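Local coordinates for protein pyridoxal kinase (Lactobacillus plantarum, PDB 3H74) that probably catalyses the ATP-dependent phosphorylation of pyridoxal to pyridoxal 5'-phosphate, as a kinase of the ribokinase clan, at residues 22-31 with 263-274; 203-213 with 242-250. All blocks are in the same frame, centred on the assembly; numbering follows the deposited sequence.

Contact 1 (22-31 with 263-274); sequences SALPVLTAMQ and LGDLLQAILALN
From S22 beside L263 to M30 beside I270, helices 22-29 and 264-274 run side by side in nearly the same direction, their axes 20° apart. V26 divides its methyls between neighbours: CG1, anti to the backbone N (chi1 167°), meets I270 CD1 at 3.9 Å, while CG2 lies against L266 CD2 and more loosely against L263 CD2. I270 branches in turn. Its CG2 packs 3.5 Å from CG of M30, a selenomethionine whose chain crosses it at about a right angle, and it also touches A29. The small A29 CB gives room to L267, whose CD2 comes within 3.7 Å of it, and L271 CD1 reaches the same methyl. W241 of helix 231-251 and V220 of helix 213-226 extend this apolar layer. The C-terminal ends are polar. N274 ND2 donates to A29 O at 3.0 Å, with that oxygen lying in the amide plane. N274 OD1 accepts a hydrogen bond from a water at 2.7 Å and a weak one from Q31 NE2. Q31, at positive phi, is the C' residue of the Schellman motif ending helix 22-29. With its nitrogen on a carbonyl and its oxygen taking donors, the N274 amide is probably fixed in rotation, since a flip would set oxygen against oxygen.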
loop_
_atom_site.group_PDB
_atom_site.type_symbol
_atom_site.label_atom_id
_atom_site.label_comp_id
_atom_site.label_asym_id
_atom_site.label_seq_id
_atom_site.Cartn_x
_atom_site.Cartn_y
_atom_site.Cartn_z
ATOM N N SER A 22 -8.635 5.556 5.758
ATOM C CA SER A 22 -8.907 5.953 4.380
ATOM C C SER A 22 -9.188 4.753 3.477
ATOM O O SER A 22 -9.989 4.856 2.550
ATOM C CB SER A 22 -7.795 6.836 3.819
ATOM O OG SER A 22 -6.551 6.181 3.889
ATOM N N ALA A 23 -8.562 3.607 3.753
ATOM C CA ALA A 23 -8.831 2.411 2.964
ATOM C C ALA A 23 -10.274 1.938 3.119
ATOM O O ALA A 23 -10.885 1.494 2.144
ATOM C CB ALA A 23 -7.864 1.304 3.323
ATOM N N LEU A 24 -10.823 2.027 4.328
ATOM C CA LEU A 24 -12.193 1.579 4.565
ATOM C C LEU A 24 -13.215 2.303 3.688
ATOM O O LEU A 24 -13.983 1.646 2.978
ATOM C CB LEU A 24 -12.570 1.665 6.052
ATOM C CG LEU A 24 -12.737 0.333 6.779
ATOM C CD1 LEU A 24 -12.841 0.573 8.271
ATOM C CD2 LEU A 24 -13.958 -0.441 6.264
ATOM N N PRO A 25 -13.265 3.646 3.748
ATOM C CA PRO A 25 -14.193 4.355 2.863
ATOM C C PRO A 25 -13.964 4.069 1.374
ATOM O O PRO A 25 -14.925 3.832 0.640
ATOM C CB PRO A 25 -13.934 5.837 3.197
ATOM C CG PRO A 25 -13.443 5.803 4.617
ATOM C CD PRO A 25 -12.579 4.579 4.660
ATOM N N VAL A 26 -12.712 4.069 0.929
ATOM C CA VAL A 26 -12.415 3.876 -0.479
ATOM C C VAL A 26 -12.881 2.503 -0.976
ATOM O O VAL A 26 -13.583 2.397 -1.985
ATOM C CB VAL A 26 -10.909 4.102 -0.744
ATOM C CG1 VAL A 26 -10.505 3.612 -2.134
ATOM C CG2 VAL A 26 -10.561 5.580 -0.577
ATOM N N LEU A 27 -12.510 1.448 -0.261
ATOM C CA LEU A 27 -12.831 0.105 -0.713
ATOM C C LEU A 27 -14.307 -0.233 -0.519
ATOM O O LEU A 27 -14.892 -0.949 -1.323
ATOM C CB LEU A 27 -11.891 -0.914 -0.070
ATOM C CG LEU A 27 -10.466 -0.819 -0.645
ATOM C CD1 LEU A 27 -9.458 -1.447 0.305
ATOM C CD2 LEU A 27 -10.371 -1.438 -2.037
ATOM N N THR A 28 -14.922 0.314 0.518
ATOM C CA THR A 28 -16.371 0.190 0.671
ATOM C C THR A 28 -17.073 0.834 -0.529
ATOM O O THR A 28 -17.976 0.233 -1.120
ATOM C CB THR A 28 -16.840 0.813 1.992
ATOM O OG1 THR A 28 -16.228 0.113 3.077
ATOM C CG2 THR A 28 -18.356 0.719 2.151
ATOM N N ALA A 29 -16.643 2.031 -0.920
ATOM C CA ALA A 29 -17.252 2.703 -2.067
ATOM C C ALA A 29 -17.072 1.891 -3.341
ATOM O O ALA A 29 -17.922 1.921 -4.228
ATOM C CB ALA A 29 -16.680 4.101 -2.233
HETATM N N MSE A 30 -15.990 1.137 -3.428
HETATM C CA MSE A 30 -15.702 0.271 -4.576
HETATM C C MSE A 30 -16.383 -1.093 -4.455
HETATM O O MSE A 30 -16.032 -1.978 -5.177
HETATM C CB MSE A 30 -14.166 0.106 -4.744
HETATM C CG MSE A 30 -13.425 1.482 -5.033
HETATM SE SE MSE A 30 -11.450 1.427 -5.333
HETATM C CE MSE A 30 -12.130 0.008 -6.586
ATOM N N GLN A 31 -17.305 -1.236 -3.530
ATOM C CA GLN A 31 -18.214 -2.387 -3.484
ATOM C C GLN A 31 -17.513 -3.655 -2.893
ATOM O O GLN A 31 -17.874 -4.743 -3.175
ATOM C CB GLN A 31 -18.852 -2.646 -4.868
ATOM C CG GLN A 31 -19.310 -1.367 -5.633
ATOM C CD GLN A 31 -19.861 -1.730 -7.025
ATOM O OE1 GLN A 31 -20.705 -2.373 -7.027
ATOM N NE2 GLN A 31 -19.130 -1.554 -8.090
ATOM N N LEU A 263 -10.643 12.771 0.428
ATOM C CA LEU A 263 -11.244 11.611 -0.225
ATOM C C LEU A 263 -12.521 11.899 -1.009
ATOM O O LEU A 263 -12.978 11.039 -1.749
ATOM C CB LEU A 263 -11.520 10.502 0.803
ATOM C CG LEU A 263 -10.298 9.993 1.567
ATOM C CD1 LEU A 263 -10.743 9.019 2.641
ATOM C CD2 LEU A 263 -9.265 9.352 0.632
ATOM N N GLY A 264 -13.084 13.101 -0.881
ATOM C CA GLY A 264 -14.387 13.396 -1.480
ATOM C C GLY A 264 -14.435 13.245 -2.988
ATOM O O GLY A 264 -15.303 12.559 -3.526
ATOM N N ASP A 265 -13.512 13.895 -3.692
ATOM C CA ASP A 265 -13.487 13.810 -5.154
ATOM C C ASP A 265 -13.211 12.375 -5.595
ATOM O O ASP A 265 -13.775 11.896 -6.576
ATOM C CB ASP A 265 -12.458 14.771 -5.766
ATOM C CG ASP A 265 -12.918 16.223 -5.753
ATOM O OD1 ASP A 265 -14.082 16.494 -5.400
ATOM O OD2 ASP A 265 -12.095 17.098 -6.105
ATOM N N LEU A 266 -12.366 11.683 -4.834
ATOM C CA LEU A 266 -12.073 10.280 -5.097
ATOM C C LEU A 266 -13.319 9.392 -4.970
ATOM O O LEU A 266 -13.616 8.569 -5.843
ATOM C CB LEU A 266 -10.939 9.808 -4.185
ATOM C CG LEU A 266 -10.546 8.331 -4.261
ATOM C CD1 LEU A 266 -10.195 7.875 -5.679
ATOM C CD2 LEU A 266 -9.405 8.048 -3.310
ATOM N N LEU A 267 -14.065 9.577 -3.886
ATOM C CA LEU A 267 -15.301 8.809 -3.702
ATOM C C LEU A 267 -16.294 9.069 -4.837
ATOM O O LEU A 267 -16.950 8.142 -5.322
ATOM C CB LEU A 267 -15.936 9.110 -2.340
ATOM C CG LEU A 267 -15.124 8.649 -1.123
ATOM C CD1 LEU A 267 -15.814 9.073 0.151
ATOM C CD2 LEU A 267 -14.902 7.144 -1.116
ATOM N N GLN A 268 -16.379 10.325 -5.265
ATOM C CA GLN A 268 -17.223 10.708 -6.393
ATOM C C GLN A 268 -16.812 10.013 -7.697
ATOM O O GLN A 268 -17.665 9.567 -8.467
ATOM C CB GLN A 268 -17.207 12.228 -6.555
ATOM C CG GLN A 268 -18.190 12.764 -7.570
ATOM C CD GLN A 268 -18.042 14.255 -7.774
ATOM O OE1 GLN A 268 -16.931 14.768 -7.931
ATOM N NE2 GLN A 268 -19.165 14.962 -7.779
ATOM N N ALA A 269 -15.508 9.914 -7.939
ATOM C CA ALA A 269 -14.996 9.237 -9.131
ATOM C C ALA A 269 -15.259 7.741 -9.077
ATOM O O ALA A 269 -15.599 7.132 -10.093
ATOM C CB ALA A 269 -13.514 9.514 -9.328
ATOM N N ILE A 270 -15.124 7.156 -7.890
ATOM C CA ILE A 270 -15.415 5.743 -7.691
ATOM C C ILE A 270 -16.888 5.443 -7.994
ATOM O O ILE A 270 -17.204 4.491 -8.717
ATOM C CB ILE A 270 -15.050 5.310 -6.259
ATOM C CG1 ILE A 270 -13.524 5.224 -6.114
ATOM C CG2 ILE A 270 -15.726 3.980 -5.925
ATOM C CD1 ILE A 270 -13.028 5.236 -4.686
ATOM N N LEU A 271 -17.786 6.259 -7.458
ATOM C CA LEU A 271 -19.206 6.055 -7.716
ATOM C C LEU A 271 -19.554 6.273 -9.194
ATOM O O LEU A 271 -20.390 5.550 -9.751
ATOM C CB LEU A 271 -20.048 6.930 -6.787
ATOM C CG LEU A 271 -20.444 6.249 -5.470
ATOM C CD1 LEU A 271 -19.262 5.973 -4.572
ATOM C CD2 LEU A 271 -21.455 7.051 -4.706
ATOM N N ALA A 272 -18.901 7.236 -9.841
ATOM C CA ALA A 272 -19.107 7.464 -11.275
ATOM C C ALA A 272 -18.658 6.258 -12.093
ATOM O O ALA A 272 -19.338 5.862 -13.043
ATOM C CB ALA A 272 -18.398 8.725 -11.736
ATOM N N LEU A 273 -17.570 5.624 -11.708
ATOM C CA LEU A 273 -17.087 4.425 -12.378
ATOM C C LEU A 273 -18.070 3.288 -12.160
ATOM O O LEU A 273 -18.359 2.563 -13.044
ATOM C CB LEU A 273 -15.701 4.023 -11.866
ATOM C CG LEU A 273 -15.028 2.846 -12.588
ATOM C CD1 LEU A 273 -14.778 3.173 -14.103
ATOM C CD2 LEU A 273 -13.769 2.502 -11.845
ATOM N N ASN A 274 -18.580 3.150 -10.964
ATOM C CA ASN A 274 -19.594 2.160 -10.629
ATOM C C ASN A 274 -20.838 2.364 -11.512
ATOM O O ASN A 274 -21.393 1.425 -11.996
ATOM C CB ASN A 274 -20.019 2.289 -9.162
ATOM C CG ASN A 274 -18.931 1.856 -8.171
ATOM O OD1 ASN A 274 -17.942 1.366 -8.522
ATOM N ND2 ASN A 274 -19.178 2.120 -6.915
HETATM O O HOH W 1 -15.844 -0.327 -8.151
#

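Contact 2 (203-213 with 242-250); sequences ARRLPGHYNGT and LNMAVAETI. With GOL (glycerol), chain D.
N243 and R204 supply the direct hydrogen bond of this contact: N243 ND2 donates to R204 O at 2.9 Å, the donor tilted from the carbonyl plane. The same nitrogen gives a straighter bond, also 2.9 Å, to O3 of a glycerol, probably from the crystallisation liquor, whose O1 accepts from L206 N at 2.8 Å, so that it bridges helix and loop in the crystal. N243 CG stands anti to the backbone N (chi1 -167°), which carries the amide out toward A203, whose CB packs against it. The loop continues into a type II turn from Y210 to T213, with G212 as N-cap of helix 213-226. G212 and T213 open the Gly-Thr-Gly-Asp signature of the ribokinase family, N211 standing just before it; in relatives the signature forms an anion hole at the phosphoryl-transfer site, and a sulfate about 5 Å from the T213 side chain is consistent with this. The apolar contacts centre on V246: L206 CD1 rests on V246 CG1 and A247, T213 CG2 meets V246 CG2 at 3.8 Å, and the Y210 ring receives V246 CG1 obliquely, 3.6 Å from CE2. I250 CG1 approaches the Y210 hydroxyl. Within the loop, at the ring's edge, Y210 OH donates to P207 O at 2.6 Å in the carbonyl plane. A phenylalanine in place of Y210 would probably leave P207 O without this donor and the G208 bend less firmly held.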
loop_
_atom_site.group_PDB
_atom_site.type_symbol
_atom_site.label_atom_id
_atom_site.label_comp_id
_atom_site.label_asym_id
_atom_site.label_seq_id
_atom_site.Cartn_x
_atom_site.Cartn_y
_atom_site.Cartn_z
ATOM N N ALA A 203 1.478 11.328 -13.412
ATOM C CA ALA A 203 0.654 12.509 -13.470
ATOM C C ALA A 203 1.546 13.672 -13.064
ATOM O O ALA A 203 2.573 13.480 -12.406
ATOM C CB ALA A 203 -0.539 12.369 -12.534
ATOM N N ARG A 204 1.169 14.880 -13.464
ATOM C CA ARG A 204 1.982 16.054 -13.180
ATOM C C ARG A 204 2.091 16.282 -11.672
ATOM O O ARG A 204 1.080 16.386 -10.981
ATOM C CB ARG A 204 1.387 17.262 -13.894
ATOM C CG ARG A 204 2.272 18.501 -13.893
ATOM C CD ARG A 204 1.754 19.571 -14.868
ATOM N NE ARG A 204 1.752 19.087 -16.249
ATOM C CZ ARG A 204 2.627 19.446 -17.189
ATOM N NH1 ARG A 204 3.573 20.342 -16.930
ATOM N NH2 ARG A 204 2.533 18.929 -18.403
ATOM N N ARG A 205 3.321 16.353 -11.177
ATOM C CA ARG A 205 3.591 16.445 -9.755
ATOM C C ARG A 205 3.106 17.786 -9.204
ATOM O O ARG A 205 3.358 18.851 -9.791
ATOM C CB ARG A 205 5.091 16.250 -9.538
ATOM C CG ARG A 205 5.550 16.062 -8.112
ATOM C CD ARG A 205 7.028 15.640 -8.113
ATOM N NE ARG A 205 7.908 16.623 -8.766
ATOM C CZ ARG A 205 8.430 16.517 -9.994
ATOM N NH1 ARG A 205 8.191 15.457 -10.763
ATOM N NH2 ARG A 205 9.213 17.483 -10.459
ATOM N N LEU A 206 2.413 17.721 -8.072
ATOM C CA LEU A 206 1.871 18.898 -7.403
ATOM C C LEU A 206 2.773 19.277 -6.232
ATOM O O LEU A 206 3.419 18.406 -5.656
ATOM C CB LEU A 206 0.436 18.629 -6.924
ATOM C CG LEU A 206 -0.525 18.107 -8.009
ATOM C CD1 LEU A 206 -1.900 17.794 -7.428
ATOM C CD2 LEU A 206 -0.645 19.094 -9.179
ATOM N N PRO A 207 2.834 20.572 -5.883
ATOM C CA PRO A 207 3.733 21.009 -4.809
ATOM C C PRO A 207 3.284 20.526 -3.440
ATOM O O PRO A 207 2.088 20.402 -3.185
ATOM C CB PRO A 207 3.640 22.536 -4.874
ATOM C CG PRO A 207 2.290 22.797 -5.468
ATOM C CD PRO A 207 2.086 21.702 -6.469
ATOM N N GLY A 208 4.254 20.272 -2.567
ATOM C CA GLY A 208 3.980 19.908 -1.186
ATOM C C GLY A 208 4.098 18.421 -0.950
ATOM O O GLY A 208 4.340 17.645 -1.872
ATOM N N HIS A 209 3.923 18.032 0.306
ATOM C CA HIS A 209 3.863 16.622 0.667
ATOM C C HIS A 209 2.658 16.389 1.565
ATOM O O HIS A 209 2.324 17.230 2.408
ATOM C CB HIS A 209 5.171 16.154 1.311
ATOM C CG HIS A 209 5.512 16.899 2.564
ATOM N ND1 HIS A 209 5.999 18.189 2.551
ATOM C CD2 HIS A 209 5.401 16.549 3.866
ATOM C CE1 HIS A 209 6.191 18.594 3.795
ATOM N NE2 HIS A 209 5.835 17.619 4.613
ATOM N N TYR A 210 1.999 15.254 1.343
ATOM C CA TYR A 210 0.692 14.972 1.924
ATOM C C TYR A 210 0.626 13.568 2.466
ATOM O O TYR A 210 0.931 12.599 1.769
ATOM C CB TYR A 210 -0.428 15.190 0.890
ATOM C CG TYR A 210 -0.282 16.538 0.271
ATOM C CD1 TYR A 210 -0.818 17.663 0.889
ATOM C CD2 TYR A 210 0.485 16.706 -0.884
ATOM C CE1 TYR A 210 -0.633 18.922 0.349
ATOM C CE2 TYR A 210 0.691 17.955 -1.429
ATOM C CZ TYR A 210 0.119 19.052 -0.811
ATOM O OH TYR A 210 0.322 20.298 -1.348
ATOM N N ASN A 211 0.176 13.467 3.701
ATOM C CA ASN A 211 0.043 12.180 4.347
ATOM C C ASN A 211 -1.059 11.348 3.712
ATOM O O ASN A 211 -2.049 11.888 3.201
ATOM C CB ASN A 211 -0.203 12.374 5.840
ATOM C CG ASN A 211 0.947 13.095 6.519
ATOM O OD1 ASN A 211 2.113 12.909 6.151
ATOM N ND2 ASN A 211 0.633 13.913 7.511
ATOM N N GLY A 212 -0.869 10.036 3.709
ATOM C CA GLY A 212 -1.904 9.138 3.245
ATOM C C GLY A 212 -1.882 8.833 1.758
ATOM O O GLY A 212 -2.696 8.044 1.284
ATOM N N THR A 213 -0.958 9.430 1.010
ATOM C CA THR A 213 -0.957 9.229 -0.445
ATOM C C THR A 213 -0.626 7.776 -0.812
ATOM O O THR A 213 -1.285 7.177 -1.662
ATOM C CB THR A 213 -0.022 10.215 -1.185
ATOM O OG1 THR A 213 1.276 10.187 -0.593
ATOM C CG2 THR A 213 -0.561 11.637 -1.113
ATOM N N LEU A 242 -5.158 9.690 -7.553
ATOM C CA LEU A 242 -4.325 10.219 -6.463
ATOM C C LEU A 242 -3.953 11.720 -6.732
ATOM O O LEU A 242 -4.010 12.490 -5.859
ATOM C CB LEU A 242 -3.065 9.380 -6.273
ATOM C CG LEU A 242 -2.176 9.853 -5.128
ATOM C CD1 LEU A 242 -2.916 9.583 -3.754
ATOM C CD2 LEU A 242 -0.729 9.150 -5.248
ATOM N N ASN A 243 -3.645 12.010 -7.986
ATOM C CA ASN A 243 -3.372 13.395 -8.393
ATOM C C ASN A 243 -4.574 14.287 -8.049
ATOM O O ASN A 243 -4.424 15.367 -7.477
ATOM C CB ASN A 243 -3.065 13.410 -9.891
ATOM C CG ASN A 243 -2.475 14.722 -10.372
ATOM O OD1 ASN A 243 -3.131 15.463 -11.100
ATOM N ND2 ASN A 243 -1.241 15.001 -10.000
HETATM N N MSE A 244 -5.766 13.784 -8.358
HETATM C CA MSE A 244 -7.011 14.466 -8.043
HETATM C C MSE A 244 -7.232 14.640 -6.540
HETATM O O MSE A 244 -7.669 15.706 -6.086
HETATM C CB MSE A 244 -8.169 13.692 -8.661
HETATM C CG MSE A 244 -9.538 14.289 -8.387
HETATM SE SE MSE A 244 -10.963 13.229 -9.137
HETATM C CE MSE A 244 -10.636 11.599 -8.142
ATOM N N ALA A 245 -6.925 13.607 -5.758
ATOM C CA ALA A 245 -7.122 13.674 -4.311
ATOM C C ALA A 245 -6.175 14.699 -3.685
ATOM O O ALA A 245 -6.549 15.455 -2.783
ATOM C CB ALA A 245 -6.912 12.291 -3.692
ATOM N N VAL A 246 -4.927 14.713 -4.151
ATOM C CA VAL A 246 -3.976 15.719 -3.679
ATOM C C VAL A 246 -4.431 17.134 -4.068
ATOM O O VAL A 246 -4.391 18.041 -3.238
ATOM C CB VAL A 246 -2.530 15.441 -4.155
ATOM C CG1 VAL A 246 -1.617 16.621 -3.835
ATOM C CG2 VAL A 246 -2.006 14.152 -3.513
ATOM N N ALA A 247 -4.910 17.294 -5.303
ATOM C CA ALA A 247 -5.425 18.594 -5.747
ATOM C C ALA A 247 -6.556 19.057 -4.831
ATOM O O ALA A 247 -6.638 20.233 -4.453
ATOM C CB ALA A 247 -5.886 18.529 -7.179
ATOM N N GLU A 248 -7.440 18.139 -4.454
ATOM C CA GLU A 248 -8.534 18.517 -3.570
ATOM C C GLU A 248 -8.031 18.934 -2.192
ATOM O O GLU A 248 -8.542 19.870 -1.572
ATOM C CB GLU A 248 -9.587 17.405 -3.439
ATOM C CG GLU A 248 -10.786 17.886 -2.626
ATOM C CD GLU A 248 -11.827 16.829 -2.340
ATOM O OE1 GLU A 248 -11.618 15.640 -2.652
ATOM O OE2 GLU A 248 -12.881 17.222 -1.796
ATOM N N THR A 249 -7.008 18.227 -1.726
ATOM C CA THR A 249 -6.402 18.522 -0.428
ATOM C C THR A 249 -5.857 19.951 -0.427
ATOM O O THR A 249 -6.106 20.718 0.501
ATOM C CB THR A 249 -5.275 17.520 -0.111
ATOM O OG1 THR A 249 -5.779 16.182 -0.226
ATOM C CG2 THR A 249 -4.709 17.734 1.291
ATOM N N ILE A 250 -5.130 20.297 -1.488
ATOM C CA ILE A 250 -4.602 21.658 -1.643
ATOM C C ILE A 250 -5.751 22.678 -1.668
ATOM O O ILE A 250 -5.708 23.713 -0.992
ATOM C CB ILE A 250 -3.744 21.759 -2.915
ATOM C CG1 ILE A 250 -2.514 20.859 -2.780
ATOM C CG2 ILE A 250 -3.318 23.211 -3.186
ATOM C CD1 ILE A 250 -1.714 20.677 -4.056
HETATM C C1 GOL D . 0.839 14.539 -6.438
HETATM O O1 GOL D . 2.010 15.208 -6.833
HETATM C C2 GOL D . 1.101 13.041 -6.528
HETATM O O2 GOL D . 1.308 12.517 -5.236
HETATM C C3 GOL D . -0.094 12.361 -7.170
HETATM O O3 GOL D . -0.134 12.752 -8.523
#

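After strand 4-13, helix 19-29 packs on the central mixed sheet and waits for the far end of the chain: contact 1 closes a loop of 231 residues by bringing helix 264-274 beside it. Contact 2 is nested inside that loop. It closes a short one of 28 residues, almost all in helices 213-226 and 231-251, and ties the exit of the three-stranded antiparallel sheet to helix 231-251. The centres lie about 17 Å apart, yet the contacts touch, where the successive helices 231-251 and 264-274 meet. There E248 OE1 probably accepts from D265 N, and M244 packs on L266, joining the loop around contact 2 to the outer helix pair of contact 1.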